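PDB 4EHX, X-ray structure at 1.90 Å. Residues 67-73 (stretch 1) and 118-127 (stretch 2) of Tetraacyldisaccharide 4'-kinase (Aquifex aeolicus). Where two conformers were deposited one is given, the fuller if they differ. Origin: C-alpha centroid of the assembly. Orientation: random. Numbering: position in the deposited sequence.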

# COMPACT_ATOMS: atom_id res chain seq x y z
N VAL A 67 2.48 -11.76 -12.42
CA VAL A 67 1.88 -10.51 -11.91
C VAL A 67 2.86 -9.34 -12.01
O VAL A 67 4.06 -9.48 -11.74
CB VAL A 67 1.49 -10.69 -10.42
CG1 VAL A 67 0.96 -9.38 -9.81
CG2 VAL A 67 0.50 -11.85 -10.25
N CYS A 68 2.34 -8.18 -12.39
CA CYS A 68 3.14 -6.97 -12.36
C CYS A 68 2.37 -5.88 -11.64
O CYS A 68 1.22 -5.61 -11.97
CB CYS A 68 3.50 -6.52 -13.78
SG CYS A 68 4.57 -5.06 -13.84
N ILE A 69 3.02 -5.25 -10.67
CA ILE A 69 2.43 -4.09 -10.00
C ILE A 69 2.75 -2.83 -10.79
O ILE A 69 3.89 -2.63 -11.19
CB ILE A 69 3.03 -3.89 -8.59
CG1 ILE A 69 2.97 -5.18 -7.77
CG2 ILE A 69 2.38 -2.67 -7.88
CD1 ILE A 69 1.59 -5.71 -7.57
N LEU A 70 1.75 -1.98 -11.01
CA LEU A 70 1.99 -0.67 -11.62
C LEU A 70 1.84 0.34 -10.51
O LEU A 70 0.73 0.58 -10.03
CB LEU A 70 0.97 -0.38 -12.75
CG LEU A 70 0.94 -1.38 -13.90
CD1 LEU A 70 -0.12 -0.95 -14.96
CD2 LEU A 70 2.34 -1.46 -14.55
N SER A 71 2.97 0.91 -10.11
CA SER A 71 3.03 1.87 -9.02
C SER A 71 3.32 3.28 -9.55
O SER A 71 3.94 3.43 -10.60
CB SER A 71 4.13 1.42 -8.05
OG SER A 71 3.96 1.97 -6.76
N ARG A 72 2.87 4.30 -8.83
CA ARG A 72 3.07 5.69 -9.23
C ARG A 72 4.52 6.11 -9.17
O ARG A 72 5.03 6.74 -10.10
CB ARG A 72 2.25 6.65 -8.37
CG ARG A 72 2.28 8.09 -8.88
CD ARG A 72 1.36 9.00 -8.07
NE ARG A 72 1.27 10.33 -8.65
CZ ARG A 72 0.50 11.31 -8.16
NH1 ARG A 72 0.48 12.49 -8.76
NH2 ARG A 72 -0.24 11.11 -7.08
N GLY A 73 5.17 5.79 -8.05
CA GLY A 73 6.51 6.29 -7.80
C GLY A 73 6.54 7.80 -7.81
O GLY A 73 7.26 8.42 -8.60
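Stretch 2, residues 118-127: DRYKGGLLAL

Stretch 2 packs on the strand of stretch 1 as a helix running in roughly the opposite direction. Residues 67-71 are extended, whereas 119-127 are helical, with phi/psi values close to -60°/-40° throughout, and the helix continues beyond the stretch. Asp118 stands at the N-cap position: its phi/psi of -87°/107° lies outside the helical range, and its OD1 accepts a hydrogen bond from Lys121 N at 3.0 Å, satisfying an amide that the first turn leaves without a backbone partner. Regular backbone bonds follow, among them Gly123 N to Arg119 O at 2.8 Å and Ala126 N to Gly122 O at 3.0 Å. The helix and strand axes approach to 8.4 Å and cross at 148°, so the start of the helix lies near the end of the strand. In this register the CA atoms of Leu70 and Arg119 are 6.1 Å apart, and those of Cys68 and Ala126 are 7.5 Å apart.

The apolar contacts follow the alternation of the strand. Cys68 and Leu70 direct their CA-to-CB bonds toward the helix, while Val67 and Ile69 make no contact with it. Leu70, with chi1 m and chi2 t, lies against the first turns: its CD1 is 3.5 Å from Arg119 O, and its CD2 is 3.8 Å from both Gly122 C and Gly123 N. At the two glycines the leucine methyls pack against the bare backbone; an ideal CB on Gly122 would lie 3.7 Å from Leu70 CD2, and one on Gly123 the same distance from Leu70 CD1, contact distance rather than a clash. Farther along, Cys68 SG meets Ala126 CB at 3.9 Å. The small alanine side chain points toward the strand and completes this part of the interface.

No direct hydrogen bond joins the stretches; the polar links run through water. Although the CA-to-CB bond of Arg119 points sideways, the end of its side chain comes nearer to stretch 1. Arg119 NE donates to water 1 at 2.7 Å, and this water lies 2.8 Å from Leu70 O, within hydrogen-bonding reach. Water 2 accepts from Arg119 NH2 at 3.0 Å and, in a weak bond, from Arg72 NH2 at 3.4 Å.

The two arginines also meet directly. Arg72 CB lies over one face of the Arg119 guanidinium, 3.6 Å from Arg119 NH2, placing aliphatic carbon against the flat group. Their like charges come close, with Arg72 NE 4.4 Å from Arg119 NH1. Altogether, the contact buries 302 Å², summed over both stretches.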

# COMPACT_ATOMS: atom_id res chain seq x y z
N ASP A 118 2.16 7.67 -15.38
CA ASP A 118 1.12 7.22 -16.30
C ASP A 118 1.08 5.69 -16.25
O ASP A 118 1.98 5.03 -16.76
CB ASP A 118 1.44 7.69 -17.72
CG ASP A 118 0.28 7.47 -18.68
OD1 ASP A 118 0.10 6.33 -19.11
OD2 ASP A 118 -0.43 8.44 -19.01
N ARG A 119 0.05 5.13 -15.62
CA ARG A 119 0.02 3.68 -15.41
C ARG A 119 -0.06 2.91 -16.73
O ARG A 119 0.57 1.86 -16.89
CB ARG A 119 -1.13 3.29 -14.48
CG ARG A 119 -0.79 3.28 -12.98
CD ARG A 119 -0.37 4.62 -12.46
NE ARG A 119 -0.73 4.78 -11.04
CZ ARG A 119 -0.81 5.95 -10.41
NH1 ARG A 119 -0.54 7.10 -11.05
NH2 ARG A 119 -1.17 5.96 -9.13
N TYR A 120 -0.84 3.42 -17.68
CA TYR A 120 -0.92 2.79 -18.99
C TYR A 120 0.46 2.61 -19.65
O TYR A 120 0.79 1.51 -20.11
CB TYR A 120 -1.85 3.59 -19.91
CG TYR A 120 -2.00 2.99 -21.29
CD1 TYR A 120 -2.91 1.96 -21.53
CD2 TYR A 120 -1.22 3.44 -22.36
CE1 TYR A 120 -3.04 1.40 -22.80
CE2 TYR A 120 -1.36 2.89 -23.62
CZ TYR A 120 -2.28 1.88 -23.84
OH TYR A 120 -2.41 1.33 -25.09
N LYS A 121 1.25 3.68 -19.71
CA LYS A 121 2.60 3.58 -20.27
C LYS A 121 3.46 2.58 -19.50
O LYS A 121 4.29 1.89 -20.08
CB LYS A 121 3.30 4.94 -20.30
CG LYS A 121 2.70 5.92 -21.29
CD LYS A 121 3.40 7.28 -21.22
CE LYS A 121 2.95 8.18 -22.35
NZ LYS A 121 1.48 8.09 -22.58
N GLY A 122 3.28 2.52 -18.18
CA GLY A 122 3.99 1.55 -17.36
C GLY A 122 3.57 0.15 -17.80
O GLY A 122 4.40 -0.75 -17.94
N GLY A 123 2.28 -0.02 -18.03
CA GLY A 123 1.75 -1.29 -18.52
C GLY A 123 2.33 -1.69 -19.87
O GLY A 123 2.65 -2.84 -20.09
N LEU A 124 2.48 -0.73 -20.78
CA LEU A 124 3.05 -1.05 -22.09
C LEU A 124 4.49 -1.53 -21.97
O LEU A 124 4.90 -2.48 -22.64
CB LEU A 124 2.99 0.15 -23.05
CG LEU A 124 1.61 0.56 -23.55
CD1 LEU A 124 1.74 1.61 -24.67
CD2 LEU A 124 0.82 -0.64 -24.04
N LEU A 125 5.28 -0.85 -21.15
CA LEU A 125 6.68 -1.25 -20.98
C LEU A 125 6.75 -2.65 -20.39
O LEU A 125 7.56 -3.47 -20.79
CB LEU A 125 7.43 -0.27 -20.09
CG LEU A 125 8.87 -0.70 -19.75
CD1 LEU A 125 9.76 -0.66 -20.99
CD2 LEU A 125 9.46 0.16 -18.64
N ALA A 126 5.89 -2.91 -19.41
CA ALA A 126 5.85 -4.22 -18.78
C ALA A 126 5.49 -5.30 -19.81
O ALA A 126 6.09 -6.36 -19.85
CB ALA A 126 4.86 -4.24 -17.61
N LEU A 127 4.48 -5.02 -20.64
CA LEU A 127 4.08 -6.01 -21.63
C LEU A 127 5.24 -6.34 -22.55
O LEU A 127 5.45 -7.50 -22.91
CB LEU A 127 2.86 -5.55 -22.42
CG LEU A 127 1.57 -5.60 -21.59
CD1 LEU A 127 0.48 -4.75 -22.23
CD2 LEU A 127 1.11 -7.05 -21.38
O HOH W 1 -0.86 2.72 -9.27
O HOH W 2 -1.52 7.92 -6.92